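Local coordinates for protein putative malic enzyme ((S)-malate:NAD+ oxidoreductase (decarboxylating)) (Streptococcus pyogenes, PDB 2A9F) that probably catalyses the NAD-dependent oxidative decarboxylation of (S)-malate with the help of a divalent metal ion, at residues A[168-173]-A[317-322]; A[208-213]-A[344-349]; A[350-355]-A[363-368]. One frame throughout, in Å; residues are numbered along the deposited sequence.

All three contacts lie in the NAD-binding domain, around two helices, 162-180 and 342-354. Contact 1 sets helix 162-180 against the loop before helix 325-335, contact 2 brings the end of helix 198-210 to helix 342-354, and contact 3 folds the loop beyond helix 342-354 back onto its end. Centres of contacts 1 and 3 are about 10 Å apart, those of 1 and 2 about 13 Å, and those of 2 and 3 about 15 Å. The segments of contacts 1 and 2 alternate along the chain, and contact 3 follows both. Helix 162-180 packs on helix 342-354 through Ile169 on Ala348 and Ala173 on Ile352, and contact 1 holds Asn320, predicted to bind malate.

Contact 1 (A[168-173]-A[317-322]); sequences AIVVLA and NQINNV
Val170 and Val171, neighbours on helix 162-180, meet Ile319, which lies in the loop running from strand 307-310 to helix 325-335. The two main chains come nearest at Val170 and Ile319, with CA atoms 5.9 Å apart. Followed outward, the side chain of Val170 divides its contacts between two residues. Its CB already lies 3.6 Å from Ile319 CG2. Branch CG1 leans over the same methyl, and its next neighbour is Ile319 CA. The other branch, CG2, turns to the main chain beyond and stops 3.5 Å from Asn320 O, a methyl against a carbonyl. With CG1 opposite the backbone N (chi1 179°), the valine offers one methyl to each of these residues; its side chain and that of Ile319 run past each other in opposite directions. Val171 adds one branch, its CG2, which comes to 3.4 Å from Ile319 CG2 as the two side chains pass at a slant. Ile319 CG2 therefore serves both valines, while its CG1 is only grazed by Val171. No hydrogen bond spans the contact; Asn317 and Ile319 share backbone hydrogen bonds with Thr310. Asn320, predicted to bind (S)-malate, is reached here through its main chain; its side chain is about 9 Å from that of Lys95, the predicted proton acceptor, and about 11 Å from a bound magnesium ion. Thr167 and Met288 also touch Ile319. Leu172 and Ala173 pack on helix 342-354, so helix 162-180 stands between helix 342-354 and the loop carrying Asn320.

Contact 2 (A[208-213]-A[344-349]); sequences LAAGAT and MQIAAA
Ile346 of helix 342-354 meets Ala209 and Ala210 at the end of helix 198-210, just before Gly211 leaves helical geometry with positive phi. Along 344-349, Met344 comes first, its backbone N hydrogen-bonded to Thr341 OG1 and its side chain touching Val379 of helix 373-379. Gln345 follows, with its NE2 hydrogen-bonded to Thr341 O. Ile346 then makes the whole of the contact from this side. Its CG1 stands opposite the carbonyl carbon (chi1 -67°) and the chain extends fully from there (chi2 178°), which carries the terminal methyl CD1 out to the neighbouring helix. CD1 rests on the main chain between the two alanines, 3.6 Å from Ala209 C and 3.5 Å from Ala210 N. It also lies 3.8 Å from Ala209 CB and 3.8 Å from Ala210 CB. Next in sequence, Ala347 packs on Ile378 and Ser382, Ala348 on Val375 and Val379, and Ala349 on Phe176 of helix 162-180. The contact is van der Waals in character: a methyl rests on a peptide link and two alanine methyls, with no hydrogen bond across, so these two segments meet through close packing and not through directed bonds.

Contact 3 (A[350-355]-A[363-368]); sequences KGIASL and TTNIIP
The irregular loop that leads from helix 342-354 to helix 373-379 folds back on the end of helix 342-354, where Asn365 packs against Ile352 and Leu355. The main chains are nearest at Leu355 and Asn365, whose CA atoms lie 5.6 Å apart. Asn365 CB sits 3.4 Å from Leu355 CB, and the two side chains pass at a slant. Ile352 crosses the asparagine nearly at a right angle, its CG2 4.1 Å from Asn365 CG. With its CG set between the backbone N and the carbonyl carbon (chi1 41°), the asparagine directs its amide at the last turn of the helix, where the amide carbon CG is 3.4 Å from Ile352 O. That carbonyl also accepts the backbone N-H of Leu355, at 3.2 Å from N to O. Farther along the loop, Pro368 CG lies 4.0 Å from Leu355 CD2. Leu323, in the loop that also carries Asn320, packs on both Ile352 and Asn365; the side chain of Asn365 is about 8 Å from that of Asn320, predicted to bind malate. Ile366 and Ile367 turn the other way, packing on Lys33 of the second subunit. A largely apolar seam thus holds a buried amide beside a main-chain carbonyl at the end of a helix; a hydrogen bond from the amide to that carbonyl is possible but not established.

Contact 1 (A[168-173]-A[317-322])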
ATOM      1  N   ALA A 168      -6.397   8.935  24.127  1.00 58.58           N
ATOM      2  CA  ALA A 168      -6.690   8.239  25.368  1.00 58.62           C
ATOM      3  C   ALA A 168      -5.381   7.936  26.079  1.00 57.99           C
ATOM      4  O   ALA A 168      -5.232   8.207  27.273  1.00 58.74           O
ATOM      5  CB  ALA A 168      -7.435   6.945  25.082  1.00 57.61           C
ATOM      6  N   ILE A 169      -4.437   7.382  25.328  1.00 56.50           N
ATOM      7  CA  ILE A 169      -3.123   7.025  25.859  1.00 54.85           C
ATOM      8  C   ILE A 169      -2.341   8.254  26.295  1.00 54.33           C
ATOM      9  O   ILE A 169      -1.500   8.173  27.186  1.00 54.80           O
ATOM     10  CB  ILE A 169      -2.274   6.292  24.816  1.00 53.94           C
ATOM     11  CG1 ILE A 169      -3.031   5.092  24.273  1.00 54.70           C
ATOM     12  CG2 ILE A 169      -0.984   5.834  25.440  1.00 55.00           C
ATOM     13  CD1 ILE A 169      -2.549   4.653  22.923  1.00 55.34           C
ATOM     14  N   VAL A 170      -2.603   9.389  25.661  1.00 52.26           N
ATOM     15  CA  VAL A 170      -1.891  10.597  26.028  1.00 52.83           C
ATOM     16  C   VAL A 170      -2.573  11.242  27.219  1.00 52.43           C
ATOM     17  O   VAL A 170      -1.941  11.938  28.016  1.00 52.05           O
ATOM     18  CB  VAL A 170      -1.819  11.583  24.850  1.00 53.00           C
ATOM     19  CG1 VAL A 170      -1.081  12.849  25.265  1.00 51.35           C
ATOM     20  CG2 VAL A 170      -1.114  10.920  23.684  1.00 52.76           C
ATOM     21  N   VAL A 171      -3.875  11.006  27.341  1.00 51.83           N
ATOM     22  CA  VAL A 171      -4.619  11.549  28.462  1.00 49.37           C
ATOM     23  C   VAL A 171      -4.218  10.749  29.693  1.00 47.98           C
ATOM     24  O   VAL A 171      -4.058  11.296  30.784  1.00 46.32           O
ATOM     25  CB  VAL A 171      -6.128  11.446  28.234  1.00 49.02           C
ATOM     26  CG1 VAL A 171      -6.882  11.802  29.524  1.00 47.16           C
ATOM     27  CG2 VAL A 171      -6.535  12.404  27.103  1.00 49.06           C
ATOM     28  N   LEU A 172      -4.019   9.454  29.492  1.00 46.37           N
ATOM     29  CA  LEU A 172      -3.626   8.581  30.570  1.00 46.15           C
ATOM     30  C   LEU A 172      -2.236   8.961  31.050  1.00 47.58           C
ATOM     31  O   LEU A 172      -1.929   8.857  32.244  1.00 48.71           O
ATOM     32  CB  LEU A 172      -3.640   7.126  30.103  1.00 43.05           C
ATOM     33  CG  LEU A 172      -3.518   6.074  31.206  1.00 43.65           C
ATOM     34  CD1 LEU A 172      -4.508   6.389  32.333  1.00 47.27           C
ATOM     35  CD2 LEU A 172      -3.798   4.703  30.636  1.00 43.63           C
ATOM     36  N   ALA A 173      -1.392   9.413  30.131  1.00 47.66           N
ATOM     37  CA  ALA A 173      -0.036   9.786  30.508  1.00 47.92           C
ATOM     38  C   ALA A 173      -0.088  11.137  31.188  1.00 48.11           C
ATOM     39  O   ALA A 173       0.688  11.410  32.117  1.00 46.79           O
ATOM     40  CB  ALA A 173       0.866   9.850  29.278  1.00 47.28           C
ATOM     41  N   ASN A 317      -0.804  22.579  27.571  1.00 57.80           N
ATOM     42  CA  ASN A 317      -1.135  21.188  27.825  1.00 57.74           C
ATOM     43  C   ASN A 317      -2.027  20.593  26.749  1.00 59.23           C
ATOM     44  O   ASN A 317      -3.191  20.271  27.001  1.00 59.22           O
ATOM     45  CB  ASN A 317      -1.838  21.041  29.171  1.00 55.54           C
ATOM     46  CG  ASN A 317      -0.996  21.513  30.317  1.00 53.11           C
ATOM     47  OD1 ASN A 317       0.018  20.902  30.660  1.00 51.06           O
ATOM     48  ND2 ASN A 317      -1.407  22.618  30.922  1.00 54.55           N
ATOM     49  N   GLN A 318      -1.487  20.458  25.544  1.00 60.34           N
ATOM     50  CA  GLN A 318      -2.240  19.868  24.454  1.00 60.96           C
ATOM     51  C   GLN A 318      -2.001  18.363  24.464  1.00 61.12           C
ATOM     52  O   GLN A 318      -0.854  17.895  24.479  1.00 62.60           O
ATOM     53  CB  GLN A 318      -1.817  20.464  23.111  1.00 60.99           C
ATOM     54  CG  GLN A 318      -2.109  19.566  21.923  1.00 62.79           C
ATOM     55  CD  GLN A 318      -2.302  20.339  20.635  1.00 66.51           C
ATOM     56  OE1 GLN A 318      -1.622  21.338  20.386  1.00 67.68           O
ATOM     57  NE2 GLN A 318      -3.231  19.876  19.801  1.00 65.64           N
ATOM     58  N   ILE A 319      -3.101  17.619  24.484  1.00 59.31           N
ATOM     59  CA  ILE A 319      -3.066  16.167  24.484  1.00 57.66           C
ATOM     60  C   ILE A 319      -3.143  15.764  23.029  1.00 56.81           C
ATOM     61  O   ILE A 319      -4.234  15.674  22.465  1.00 56.27           O
ATOM     62  CB  ILE A 319      -4.290  15.584  25.248  1.00 57.48           C
ATOM     63  CG1 ILE A 319      -4.131  15.818  26.749  1.00 58.07           C
ATOM     64  CG2 ILE A 319      -4.428  14.098  24.977  1.00 56.45           C
ATOM     65  CD1 ILE A 319      -4.002  17.259  27.135  1.00 58.89           C
ATOM     66  N   ASN A 320      -1.996  15.531  22.406  1.00 57.58           N
ATOM     67  CA  ASN A 320      -2.022  15.159  20.995  1.00 57.00           C
ATOM     68  C   ASN A 320      -1.485  13.780  20.664  1.00 54.35           C
ATOM     69  O   ASN A 320      -0.471  13.325  21.206  1.00 53.15           O
ATOM     70  CB  ASN A 320      -1.305  16.212  20.144  1.00 59.36           C
ATOM     71  CG  ASN A 320       0.116  16.462  20.600  1.00 61.28           C
ATOM     72  OD1 ASN A 320       0.356  16.827  21.753  1.00 62.80           O
ATOM     73  ND2 ASN A 320       1.069  16.271  19.696  1.00 61.90           N
ATOM     74  N   ASN A 321      -2.219  13.140  19.757  1.00 53.01           N
ATOM     75  CA  ASN A 321      -1.966  11.805  19.231  1.00 50.18           C
ATOM     76  C   ASN A 321      -0.503  11.500  18.967  1.00 46.42           C
ATOM     77  O   ASN A 321      -0.013  10.411  19.265  1.00 45.81           O
ATOM     78  CB  ASN A 321      -2.721  11.635  17.913  1.00 51.37           C
ATOM     79  CG  ASN A 321      -3.724  10.534  17.972  1.00 57.00           C
ATOM     80  OD1 ASN A 321      -3.387   9.413  18.359  1.00 62.73           O
ATOM     81  ND2 ASN A 321      -4.976  10.829  17.597  1.00 58.52           N
ATOM     82  N   VAL A 322       0.174  12.474  18.392  1.00 41.96           N
ATOM     83  CA  VAL A 322       1.562  12.339  18.007  1.00 42.96           C
ATOM     84  C   VAL A 322       2.503  11.620  18.976  1.00 42.53           C
ATOM     85  O   VAL A 322       3.288  10.778  18.558  1.00 43.08           O
ATOM     86  CB  VAL A 322       2.105  13.708  17.640  1.00 43.66           C
ATOM     87  CG1 VAL A 322       3.476  13.574  17.083  1.00 42.78           C
ATOM     88  CG2 VAL A 322       1.188  14.344  16.614  1.00 42.93           C
TER

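Contact 2 (A[208-213]-A[344-349])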
ATOM      1  N   LEU A 208      -9.081   1.723  34.994  1.00 47.23           N
ATOM      2  CA  LEU A 208      -9.147   0.690  36.014  1.00 48.90           C
ATOM      3  C   LEU A 208      -7.928  -0.212  35.912  1.00 50.01           C
ATOM      4  O   LEU A 208      -7.335  -0.582  36.928  1.00 52.07           O
ATOM      5  CB  LEU A 208     -10.447  -0.108  35.879  1.00 45.19           C
ATOM      6  CG  LEU A 208     -11.671   0.764  36.187  1.00 47.76           C
ATOM      7  CD1 LEU A 208     -12.936  -0.093  36.211  1.00 48.44           C
ATOM      8  CD2 LEU A 208     -11.473   1.477  37.524  1.00 44.68           C
ATOM      9  N   ALA A 209      -7.547  -0.534  34.678  1.00 51.83           N
ATOM     10  CA  ALA A 209      -6.387  -1.376  34.403  1.00 52.65           C
ATOM     11  C   ALA A 209      -5.101  -0.661  34.812  1.00 53.04           C
ATOM     12  O   ALA A 209      -4.107  -1.295  35.159  1.00 53.84           O
ATOM     13  CB  ALA A 209      -6.339  -1.717  32.923  1.00 52.32           C
ATOM     14  N   ALA A 210      -5.132   0.665  34.778  1.00 52.93           N
ATOM     15  CA  ALA A 210      -3.968   1.461  35.127  1.00 53.67           C
ATOM     16  C   ALA A 210      -3.798   1.597  36.623  1.00 54.67           C
ATOM     17  O   ALA A 210      -2.747   2.024  37.090  1.00 54.54           O
ATOM     18  CB  ALA A 210      -4.070   2.833  34.492  1.00 50.52           C
ATOM     19  N   GLY A 211      -4.828   1.231  37.375  1.00 57.09           N
ATOM     20  CA  GLY A 211      -4.760   1.343  38.823  1.00 58.84           C
ATOM     21  C   GLY A 211      -6.023   1.930  39.435  1.00 59.83           C
ATOM     22  O   GLY A 211      -6.576   1.364  40.380  1.00 59.25           O
ATOM     23  N   ALA A 212      -6.477   3.059  38.883  1.00 60.93           N
ATOM     24  CA  ALA A 212      -7.676   3.764  39.341  1.00 59.89           C
ATOM     25  C   ALA A 212      -8.663   2.897  40.122  1.00 59.73           C
ATOM     26  O   ALA A 212      -9.137   1.873  39.632  1.00 58.42           O
ATOM     27  CB  ALA A 212      -8.389   4.418  38.146  1.00 59.84           C
ATOM     28  N   THR A 213      -8.974   3.340  41.338  1.00 60.63           N
ATOM     29  CA  THR A 213      -9.893   2.647  42.239  1.00 61.57           C
ATOM     30  C   THR A 213     -11.351   3.089  42.080  1.00 61.43           C
ATOM     31  O   THR A 213     -12.255   2.257  41.990  1.00 61.54           O
ATOM     32  CB  THR A 213      -9.487   2.880  43.718  1.00 63.39           C
ATOM     33  OG1 THR A 213      -8.209   2.279  43.972  1.00 66.14           O
ATOM     34  CG2 THR A 213     -10.523   2.295  44.662  1.00 63.10           C
ATOM     35  N   MET A 344      -0.050  -2.919  26.970  1.00 58.27           N
ATOM     36  CA  MET A 344       0.900  -2.296  26.043  1.00 56.74           C
ATOM     37  C   MET A 344       0.586  -0.805  25.895  1.00 56.57           C
ATOM     38  O   MET A 344       1.494   0.027  25.806  1.00 57.62           O
ATOM     39  CB  MET A 344       0.835  -2.974  24.663  1.00 54.72           C
ATOM     40  CG  MET A 344       1.648  -4.270  24.546  1.00 50.77           C
ATOM     41  SD  MET A 344       1.254  -5.262  23.101  1.00 47.98           S
ATOM     42  CE  MET A 344       1.682  -4.149  21.797  1.00 48.90           C
ATOM     43  N   GLN A 345      -0.701  -0.467  25.869  1.00 55.54           N
ATOM     44  CA  GLN A 345      -1.118   0.924  25.742  1.00 54.64           C
ATOM     45  C   GLN A 345      -0.807   1.736  26.996  1.00 55.65           C
ATOM     46  O   GLN A 345      -0.460   2.921  26.892  1.00 55.94           O
ATOM     47  CB  GLN A 345      -2.607   0.995  25.423  1.00 54.42           C
ATOM     48  CG  GLN A 345      -2.956   0.316  24.117  1.00 53.50           C
ATOM     49  CD  GLN A 345      -4.428   0.343  23.816  1.00 52.90           C
ATOM     50  OE1 GLN A 345      -5.087   1.381  23.937  1.00 54.03           O
ATOM     51  NE2 GLN A 345      -4.959  -0.798  23.400  1.00 53.59           N
ATOM     52  N   ILE A 346      -0.920   1.116  28.176  1.00 55.03           N
ATOM     53  CA  ILE A 346      -0.619   1.825  29.424  1.00 54.80           C
ATOM     54  C   ILE A 346       0.894   1.978  29.472  1.00 54.73           C
ATOM     55  O   ILE A 346       1.429   3.001  29.931  1.00 54.28           O
ATOM     56  CB  ILE A 346      -1.109   1.047  30.685  1.00 56.48           C
ATOM     57  CG1 ILE A 346      -2.640   0.988  30.704  1.00 58.02           C
ATOM     58  CG2 ILE A 346      -0.633   1.743  31.964  1.00 53.38           C
ATOM     59  CD1 ILE A 346      -3.207   0.203  31.872  1.00 57.97           C
ATOM     60  N   ALA A 347       1.577   0.952  28.974  1.00 54.44           N
ATOM     61  CA  ALA A 347       3.034   0.954  28.916  1.00 53.96           C
ATOM     62  C   ALA A 347       3.431   2.231  28.189  1.00 53.76           C
ATOM     63  O   ALA A 347       4.278   2.993  28.663  1.00 54.59           O
ATOM     64  CB  ALA A 347       3.528  -0.264  28.157  1.00 53.66           C
ATOM     65  N   ALA A 348       2.789   2.473  27.050  1.00 52.91           N
ATOM     66  CA  ALA A 348       3.061   3.664  26.257  1.00 52.40           C
ATOM     67  C   ALA A 348       2.831   4.925  27.078  1.00 52.62           C
ATOM     68  O   ALA A 348       3.595   5.883  26.982  1.00 52.90           O
ATOM     69  CB  ALA A 348       2.177   3.681  25.011  1.00 50.56           C
ATOM     70  N   ALA A 349       1.784   4.919  27.894  1.00 52.83           N
ATOM     71  CA  ALA A 349       1.458   6.077  28.720  1.00 52.36           C
ATOM     72  C   ALA A 349       2.526   6.399  29.752  1.00 52.10           C
ATOM     73  O   ALA A 349       2.813   7.567  30.007  1.00 51.87           O
ATOM     74  CB  ALA A 349       0.124   5.868  29.410  1.00 52.10           C
TER

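Contact 3 (A[350-355]-A[363-368])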
ATOM      1  N   LYS A 350       3.108   5.374  30.361  1.00 52.38           N
ATOM      2  CA  LYS A 350       4.155   5.616  31.353  1.00 53.90           C
ATOM      3  C   LYS A 350       5.393   6.162  30.655  1.00 53.28           C
ATOM      4  O   LYS A 350       5.984   7.141  31.109  1.00 52.33           O
ATOM      5  CB  LYS A 350       4.494   4.329  32.108  1.00 56.31           C
ATOM      6  CG  LYS A 350       3.486   3.960  33.189  1.00 58.53           C
ATOM      7  CD  LYS A 350       3.740   2.548  33.710  1.00 61.05           C
ATOM      8  CE  LYS A 350       2.746   2.175  34.807  1.00 61.63           C
ATOM      9  NZ  LYS A 350       2.914   0.768  35.256  1.00 62.32           N
ATOM     10  N   GLY A 351       5.761   5.524  29.543  1.00 52.84           N
ATOM     11  CA  GLY A 351       6.911   5.955  28.762  1.00 51.19           C
ATOM     12  C   GLY A 351       6.756   7.425  28.450  1.00 51.00           C
ATOM     13  O   GLY A 351       7.637   8.240  28.740  1.00 53.52           O
ATOM     14  N   ILE A 352       5.620   7.777  27.868  1.00 48.89           N
ATOM     15  CA  ILE A 352       5.357   9.169  27.556  1.00 46.12           C
ATOM     16  C   ILE A 352       5.546   9.984  28.837  1.00 46.45           C
ATOM     17  O   ILE A 352       6.165  11.053  28.825  1.00 45.14           O
ATOM     18  CB  ILE A 352       3.907   9.355  27.034  1.00 42.38           C
ATOM     19  CG1 ILE A 352       3.783   8.781  25.628  1.00 39.37           C
ATOM     20  CG2 ILE A 352       3.515  10.824  27.057  1.00 42.17           C
ATOM     21  CD1 ILE A 352       2.517   9.227  24.910  1.00 40.51           C
ATOM     22  N   ALA A 353       5.014   9.469  29.942  1.00 46.36           N
ATOM     23  CA  ALA A 353       5.120  10.154  31.230  1.00 49.06           C
ATOM     24  C   ALA A 353       6.568  10.400  31.638  1.00 48.12           C
ATOM     25  O   ALA A 353       6.905  11.485  32.078  1.00 44.42           O
ATOM     26  CB  ALA A 353       4.390   9.351  32.332  1.00 51.27           C
ATOM     27  N   SER A 354       7.408   9.381  31.483  1.00 50.77           N
ATOM     28  CA  SER A 354       8.832   9.467  31.813  1.00 54.32           C
ATOM     29  C   SER A 354       9.583  10.658  31.197  1.00 57.67           C
ATOM     30  O   SER A 354      10.629  11.041  31.693  1.00 59.54           O
ATOM     31  CB  SER A 354       9.548   8.191  31.370  1.00 53.71           C
ATOM     32  OG  SER A 354       9.128   7.062  32.111  1.00 51.04           O
ATOM     33  N   LEU A 355       9.059  11.233  30.119  1.00 61.04           N
ATOM     34  CA  LEU A 355       9.737  12.341  29.452  1.00 64.31           C
ATOM     35  C   LEU A 355       9.555  13.729  30.049  1.00 66.35           C
ATOM     36  O   LEU A 355       9.882  14.733  29.413  1.00 66.26           O
ATOM     37  CB  LEU A 355       9.348  12.381  27.975  1.00 65.25           C
ATOM     38  CG  LEU A 355      10.059  11.407  27.033  1.00 66.07           C
ATOM     39  CD1 LEU A 355       9.665   9.971  27.348  1.00 66.35           C
ATOM     40  CD2 LEU A 355       9.686  11.751  25.604  1.00 67.75           C
ATOM     41  N   THR A 363       3.145  19.019  31.722  1.00 64.88           N
ATOM     42  CA  THR A 363       3.025  17.642  32.187  1.00 63.99           C
ATOM     43  C   THR A 363       3.138  16.650  31.041  1.00 63.69           C
ATOM     44  O   THR A 363       3.330  15.461  31.256  1.00 62.50           O
ATOM     45  CB  THR A 363       1.682  17.411  32.925  1.00 64.56           C
ATOM     46  OG1 THR A 363       0.621  18.086  32.228  1.00 62.41           O
ATOM     47  CG2 THR A 363       1.767  17.926  34.353  1.00 62.35           C
ATOM     48  N   THR A 364       2.998  17.142  29.817  1.00 64.36           N
ATOM     49  CA  THR A 364       3.118  16.287  28.645  1.00 64.13           C
ATOM     50  C   THR A 364       4.365  16.717  27.874  1.00 63.72           C
ATOM     51  O   THR A 364       4.551  17.894  27.561  1.00 62.82           O
ATOM     52  CB  THR A 364       1.878  16.392  27.725  1.00 64.82           C
ATOM     53  OG1 THR A 364       1.967  15.392  26.708  1.00 65.48           O
ATOM     54  CG2 THR A 364       1.801  17.763  27.055  1.00 64.37           C
ATOM     55  N   ASN A 365       5.228  15.756  27.585  1.00 63.43           N
ATOM     56  CA  ASN A 365       6.462  16.031  26.873  1.00 64.20           C
ATOM     57  C   ASN A 365       6.274  16.545  25.455  1.00 64.14           C
ATOM     58  O   ASN A 365       5.282  16.241  24.787  1.00 63.14           O
ATOM     59  CB  ASN A 365       7.297  14.774  26.839  1.00 64.68           C
ATOM     60  CG  ASN A 365       6.461  13.570  26.588  1.00 66.26           C
ATOM     61  OD1 ASN A 365       5.503  13.316  27.322  1.00 66.08           O
ATOM     62  ND2 ASN A 365       6.794  12.813  25.549  1.00 67.53           N
ATOM     63  N   ILE A 366       7.263  17.316  25.011  1.00 64.64           N
ATOM     64  CA  ILE A 366       7.302  17.923  23.686  1.00 65.36           C
ATOM     65  C   ILE A 366       7.811  16.871  22.692  1.00 64.97           C
ATOM     66  O   ILE A 366       7.682  15.680  22.941  1.00 63.18           O
ATOM     67  CB  ILE A 366       8.237  19.152  23.733  1.00 66.19           C
ATOM     68  CG1 ILE A 366       8.175  19.941  22.429  1.00 66.11           C
ATOM     69  CG2 ILE A 366       9.659  18.697  24.061  1.00 67.65           C
ATOM     70  CD1 ILE A 366       8.997  21.227  22.477  1.00 66.30           C
ATOM     71  N   ILE A 367       8.384  17.292  21.568  1.00 66.94           N
ATOM     72  CA  ILE A 367       8.895  16.325  20.595  1.00 68.61           C
ATOM     73  C   ILE A 367      10.427  16.306  20.535  1.00 70.13           C
ATOM     74  O   ILE A 367      11.034  16.760  19.563  1.00 69.27           O
ATOM     75  CB  ILE A 367       8.331  16.603  19.196  1.00 67.54           C
ATOM     76  CG1 ILE A 367       8.538  18.079  18.829  1.00 65.80           C
ATOM     77  CG2 ILE A 367       6.864  16.202  19.164  1.00 67.55           C
ATOM     78  CD1 ILE A 367       8.267  18.410  17.363  1.00 65.24           C
ATOM     79  N   PRO A 368      11.068  15.760  21.584  1.00 71.66           N
ATOM     80  CA  PRO A 368      12.524  15.669  21.678  1.00 72.09           C
ATOM     81  C   PRO A 368      13.108  14.524  20.862  1.00 72.41           C
ATOM     82  O   PRO A 368      12.481  14.021  19.920  1.00 72.11           O
ATOM     83  CB  PRO A 368      12.750  15.486  23.172  1.00 72.84           C
ATOM     84  CG  PRO A 368      11.622  14.578  23.536  1.00 73.43           C
ATOM     85  CD  PRO A 368      10.445  15.215  22.808  1.00 73.01           C
TER